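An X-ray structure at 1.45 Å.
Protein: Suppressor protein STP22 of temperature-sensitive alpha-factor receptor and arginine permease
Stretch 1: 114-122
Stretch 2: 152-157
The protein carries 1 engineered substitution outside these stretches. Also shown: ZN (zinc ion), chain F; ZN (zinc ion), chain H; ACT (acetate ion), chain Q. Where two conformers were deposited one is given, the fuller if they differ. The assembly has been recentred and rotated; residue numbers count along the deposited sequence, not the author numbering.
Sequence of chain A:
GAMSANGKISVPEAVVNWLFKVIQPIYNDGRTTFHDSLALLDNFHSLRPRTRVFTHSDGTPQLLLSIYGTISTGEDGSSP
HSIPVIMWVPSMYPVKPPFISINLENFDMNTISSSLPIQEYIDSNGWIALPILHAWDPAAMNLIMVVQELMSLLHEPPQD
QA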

ATOM      1  N   SER A 114       1.263  17.866 -11.110  1.00 20.13           N
ATOM      2  CA  SER A 114       0.377  18.214 -10.006  1.00 21.39           C
ATOM      3  C   SER A 114      -1.081  17.933 -10.374  1.00 24.28           C
ATOM      4  O   SER A 114      -1.974  18.032  -9.528  1.00 24.53           O
ATOM      5  N   SER A 115      -1.316  17.561 -11.632  1.00 23.20           N
ATOM      6  CA  SER A 115      -2.655  17.192 -12.093  1.00 21.71           C
ATOM      7  C   SER A 115      -3.124  15.880 -11.472  1.00 21.20           C
ATOM      8  O   SER A 115      -4.326  15.628 -11.370  1.00 20.23           O
ATOM      9  N   LEU A 116      -2.176  15.049 -11.051  1.00 23.47           N
ATOM     10  CA  LEU A 116      -2.517  13.862 -10.276  1.00 21.49           C
ATOM     11  C   LEU A 116      -2.984  14.309  -8.897  1.00 22.63           C
ATOM     12  O   LEU A 116      -2.294  15.072  -8.219  1.00 25.46           O
ATOM     13  N   PRO A 117      -4.174  13.854  -8.488  1.00 16.21           N
ATOM     14  CA  PRO A 117      -4.784  14.309  -7.232  1.00 18.73           C
ATOM     15  C   PRO A 117      -4.133  13.777  -5.954  1.00 20.51           C
ATOM     16  O   PRO A 117      -4.804  13.703  -4.925  1.00 16.77           O
ATOM     17  N   ILE A 118      -2.850  13.430  -6.009  1.00 18.61           N
ATOM     18  CA  ILE A 118      -2.128  12.942  -4.830  1.00 17.88           C
ATOM     19  C   ILE A 118      -2.201  13.916  -3.661  1.00 16.52           C
ATOM     20  O   ILE A 118      -2.410  13.512  -2.514  1.00 16.70           O
ATOM     21  N   GLN A 119      -2.047  15.202  -3.955  1.00 17.11           N
ATOM     22  CA  GLN A 119      -2.092  16.239  -2.929  1.00 17.49           C
ATOM     23  C   GLN A 119      -3.434  16.273  -2.187  1.00 14.60           C
ATOM     24  O   GLN A 119      -3.487  16.703  -1.032  1.00 21.00           O
ATOM     25  N   GLU A 120      -4.513  15.831  -2.838  1.00 14.21           N
ATOM     26  CA  GLU A 120      -5.823  15.817  -2.191  1.00 12.52           C
ATOM     27  C   GLU A 120      -5.834  14.904  -0.985  1.00 11.60           C
ATOM     28  O   GLU A 120      -6.562  15.142  -0.029  1.00 13.54           O
ATOM     29  N   TYR A 121      -5.059  13.833  -1.059  1.00 11.29           N
ATOM     30  CA  TYR A 121      -5.209  12.718  -0.138  1.00 10.83           C
ATOM     31  C   TYR A 121      -4.064  12.572   0.840  1.00 10.49           C
ATOM     32  O   TYR A 121      -4.105  11.707   1.704  1.00 11.27           O
ATOM     33  N   ILE A 122      -3.028  13.381   0.695  1.00 10.70           N
ATOM     34  CA  ILE A 122      -1.820  13.157   1.478  1.00 12.29           C
ATOM     35  C   ILE A 122      -1.770  14.080   2.687  1.00 14.02           C
ATOM     36  O   ILE A 122      -2.205  15.233   2.621  1.00 17.03           O
ATOM     37  N   SER A 152      -6.514   4.049  -8.992  1.00 12.16           N
ATOM     38  CA  SER A 152      -7.600   4.813  -9.594  0.58 15.80           C
ATOM     39  C   SER A 152      -7.548   6.271  -9.145  1.00 14.85           C
ATOM     40  O   SER A 152      -7.926   7.182  -9.897  1.00 16.21           O
ATOM     41  N   LEU A 153      -7.067   6.503  -7.928  1.00 15.47           N
ATOM     42  CA  LEU A 153      -7.029   7.861  -7.376  1.00 21.89           C
ATOM     43  C   LEU A 153      -5.802   8.683  -7.789  1.00 16.83           C
ATOM     44  O   LEU A 153      -5.586   9.799  -7.300  1.00 22.14           O
ATOM     45  N   LEU A 154      -5.011   8.152  -8.712  1.00 16.57           N
ATOM     46  CA  LEU A 154      -3.955   8.937  -9.344  1.00 17.52           C
ATOM     47  C   LEU A 154      -4.570   9.731 -10.484  1.00 18.03           C
ATOM     48  O   LEU A 154      -3.870  10.401 -11.254  1.00 16.46           O
ATOM     49  N   HIS A 155      -5.892   9.652 -10.596  1.00 13.84           N
ATOM     50  CA  HIS A 155      -6.587  10.347 -11.668  1.00 10.99           C
ATOM     51  C   HIS A 155      -7.798  11.098 -11.147  1.00 11.46           C
ATOM     52  O   HIS A 155      -8.494  10.627 -10.246  1.00 13.23           O
ATOM     53  N   GLU A 156      -8.049  12.276 -11.704  1.00  9.52           N
ATOM     54  CA  GLU A 156      -9.283  12.977 -11.375  1.00 10.06           C
ATOM     55  C   GLU A 156     -10.465  12.227 -11.979  1.00 11.07           C
ATOM     56  O   GLU A 156     -10.325  11.543 -12.992  1.00 11.54           O
ATOM     57  N   PRO A 157     -11.645  12.348 -11.355  1.00 10.77           N
ATOM     58  CA  PRO A 157     -12.847  11.683 -11.867  1.00  9.72           C
ATOM     59  C   PRO A 157     -13.219  12.206 -13.246  1.00 10.40           C
ATOM     60  O   PRO A 157     -12.824  13.317 -13.615  1.00 10.08           O
TER

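A zinc ion (chain F) ties the two stretches together through a pair of glutamates. Glu-120 OE2 and Glu-156 OE2 each lie 2.0 Å from the zinc, and water 2 is a further ligand at 2.3 Å. The metal lets two carboxylates sit close: Glu-120 OE2 is 3.2 Å from Glu-156 OE1, with no hydrogen bond between them. Glu-120 points toward stretch 2, with chi1 m and chi2 t. Glu-156 leaves its backbone sideways, and its m, m rotamer brings the carboxylate nearer stretch 1. Water 1 adds a second link, donating to Ser-114 O at 3.1 Å and to Glu-156 OE2 at 2.9 Å, although more acceptors are in reach than it has protons.

No direct hydrogen bond crosses the contact; the rest is mainly packing. Pro-117 is buried and points toward stretch 2. Its ring, C-gamma endo, meets backbone: CG lies 3.2 Å from Leu-153 O, and CD lies 3.5 Å from Leu-154 O. The type I turn from Ser-152 to His-155 places both carbonyls here.

Leu-153 points toward stretch 1, with chi1 m and chi2 p. Its CD2 lies 3.7 Å from Tyr-121 CZ and approaches the ring obliquely. Tyr-121, chi1 m, also points inward.

Leu-154 is buried and leaves sideways in the m, t rotamer. Its CD2 is 3.9 Å from Ile-118 CG1. Ile-118 is also m, t, and its end comes nearer than its sideways CA-to-CB bond suggests. Leu-116, m, p, places CD2 4.3 Å from Leu-154 CB.

His-155 points away from stretch 1. Its ND1 binds the second zinc (chain H) at 2.1 Å. Acetate, probably from the crystallisation liquor, chelates that zinc through O at 2.4 Å and OXT at 2.2 Å. Glu-156 N donates a hydrogen bond to acetate O at 3.0 Å.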

ATOM      1  CB  SER A 114       0.562  19.675  -9.594  1.00 23.40           C
ATOM      2  OG  SER A 114       0.418  20.540 -10.703  1.00 26.13           O
ATOM      3  CB  SER A 115      -2.696  17.107 -13.621  1.00 21.30           C
ATOM      4  OG  SER A 115      -2.489  18.386 -14.189  1.00 23.91           O
ATOM      5  CB  LEU A 116      -1.328  12.906 -10.163  1.00 25.38           C
ATOM      6  CG  LEU A 116      -1.028  12.063 -11.406  1.00 23.86           C
ATOM      7  CD1 LEU A 116      -0.624  12.938 -12.584  1.00 25.89           C
ATOM      8  CD2 LEU A 116       0.049  11.040 -11.101  1.00 22.55           C
ATOM      9  CB  PRO A 117      -6.232  13.818  -7.338  1.00 20.17           C
ATOM     10  CG  PRO A 117      -6.241  12.774  -8.406  1.00 21.50           C
ATOM     11  CD  PRO A 117      -5.110  13.089  -9.331  1.00 19.06           C
ATOM     12  CB  ILE A 118      -0.648  12.674  -5.161  1.00 19.08           C
ATOM     13  CG1 ILE A 118      -0.539  11.597  -6.235  1.00 20.71           C
ATOM     14  CG2 ILE A 118       0.122  12.265  -3.913  1.00 23.85           C
ATOM     15  CD1 ILE A 118       0.887  11.393  -6.725  1.00 23.55           C
ATOM     16  CB  GLN A 119      -1.789  17.610  -3.545  1.00 24.27           C
ATOM     17  CG  GLN A 119      -1.737  18.756  -2.547  1.00 32.99           C
ATOM     18  CD  GLN A 119      -1.369  20.076  -3.199  1.00 43.90           C
ATOM     19  OE1 GLN A 119      -1.003  20.121  -4.376  1.00 47.30           O
ATOM     20  NE2 GLN A 119      -1.464  21.160  -2.435  1.00 45.86           N
ATOM     21  CB  GLU A 120      -6.924  15.298  -3.126  1.00 12.79           C
ATOM     22  CG  GLU A 120      -7.215  16.126  -4.357  1.00 17.16           C
ATOM     23  CD  GLU A 120      -8.466  15.652  -5.066  1.00 12.78           C
ATOM     24  OE1 GLU A 120      -9.363  15.113  -4.400  1.00 14.98           O
ATOM     25  OE2 GLU A 120      -8.568  15.807  -6.292  1.00 13.89           O
ATOM     26  CB  TYR A 121      -5.279  11.412  -0.931  1.00 13.59           C
ATOM     27  CG  TYR A 121      -6.552  11.203  -1.707  1.00 13.33           C
ATOM     28  CD1 TYR A 121      -7.729  10.877  -1.056  1.00 10.80           C
ATOM     29  CD2 TYR A 121      -6.571  11.310  -3.088  1.00 12.69           C
ATOM     30  CE1 TYR A 121      -8.899  10.676  -1.753  1.00 12.07           C
ATOM     31  CE2 TYR A 121      -7.734  11.092  -3.800  1.00 11.95           C
ATOM     32  CZ  TYR A 121      -8.891  10.782  -3.127  1.00 13.67           C
ATOM     33  OH  TYR A 121     -10.060  10.570  -3.818  1.00 13.38           O
ATOM     34  CB  ILE A 122      -0.564  13.335   0.598  1.00 11.21           C
ATOM     35  CG1 ILE A 122       0.647  12.631   1.209  1.00 14.76           C
ATOM     36  CG2 ILE A 122      -0.269  14.808   0.368  1.00 15.68           C
ATOM     37  CD1 ILE A 122       1.844  12.634   0.280  1.00 18.11           C
ATOM     38  CB  SER A 152      -8.955   4.203  -9.238  0.58 15.21           C
ATOM     39  OG  SER A 152      -9.367   4.616  -7.947  0.58 16.74           O
ATOM     40  CB  LEU A 153      -7.187   7.814  -5.853  1.00 27.75           C
ATOM     41  CG  LEU A 153      -8.640   7.763  -5.368  1.00 20.71           C
ATOM     42  CD1 LEU A 153      -9.531   6.957  -6.296  1.00 23.33           C
ATOM     43  CD2 LEU A 153      -8.707   7.198  -3.972  1.00 28.91           C
ATOM     44  CB  LEU A 154      -2.832   8.038  -9.877  1.00 15.87           C
ATOM     45  CG  LEU A 154      -2.046   7.225  -8.842  1.00 15.93           C
ATOM     46  CD1 LEU A 154      -0.946   6.438  -9.525  1.00 17.31           C
ATOM     47  CD2 LEU A 154      -1.474   8.123  -7.758  1.00 21.70           C
ATOM     48  CB  HIS A 155      -7.017   9.348 -12.732  1.00 10.66           C
ATOM     49  CG  HIS A 155      -5.907   8.441 -13.155  1.00 12.57           C
ATOM     50  ND1 HIS A 155      -5.089   8.718 -14.228  1.00 12.12           N
ATOM     51  CD2 HIS A 155      -5.447   7.286 -12.617  1.00 17.12           C
ATOM     52  CE1 HIS A 155      -4.183   7.760 -14.346  1.00 15.02           C
ATOM     53  NE2 HIS A 155      -4.377   6.882 -13.378  1.00 17.24           N
ATOM     54  CB  GLU A 156      -9.259  14.414 -11.900  1.00 11.50           C
ATOM     55  CG  GLU A 156      -8.208  15.301 -11.252  1.00 10.78           C
ATOM     56  CD  GLU A 156      -8.587  15.807  -9.865  1.00 10.32           C
ATOM     57  OE1 GLU A 156      -9.591  15.351  -9.275  1.00 10.69           O
ATOM     58  OE2 GLU A 156      -7.852  16.681  -9.365  1.00 10.47           O
ATOM     59  CB  PRO A 157     -13.944  12.103 -10.870  1.00 12.99           C
ATOM     60  CG  PRO A 157     -13.227  12.604  -9.672  1.00 11.42           C
ATOM     61  CD  PRO A 157     -11.919  13.157 -10.157  1.00 10.20           C
TER
HETATM   62 ZN    ZN F 165      -8.254  17.351  -7.514  1.00 11.53          ZN
HETATM   63 ZN    ZN H 167      -4.996  10.477 -15.349  1.00 11.62          ZN
HETATM   64  C   ACT Q 176      -5.662  13.071 -14.768  0.86 13.49           C
HETATM   65  O   ACT Q 176      -6.156  12.188 -14.057  0.90 12.90           O
HETATM   66  OXT ACT Q 176      -4.934  12.655 -15.687  0.86 12.19           O
HETATM   67  CH3 ACT Q 176      -5.924  14.530 -14.538  1.00 15.15           C
HETATM   68  O   HOH W   1      -5.018  17.351  -9.373  0.68 17.88           O
HETATM   69  O   HOH W   2      -6.468  18.597  -6.907  1.00 15.30           O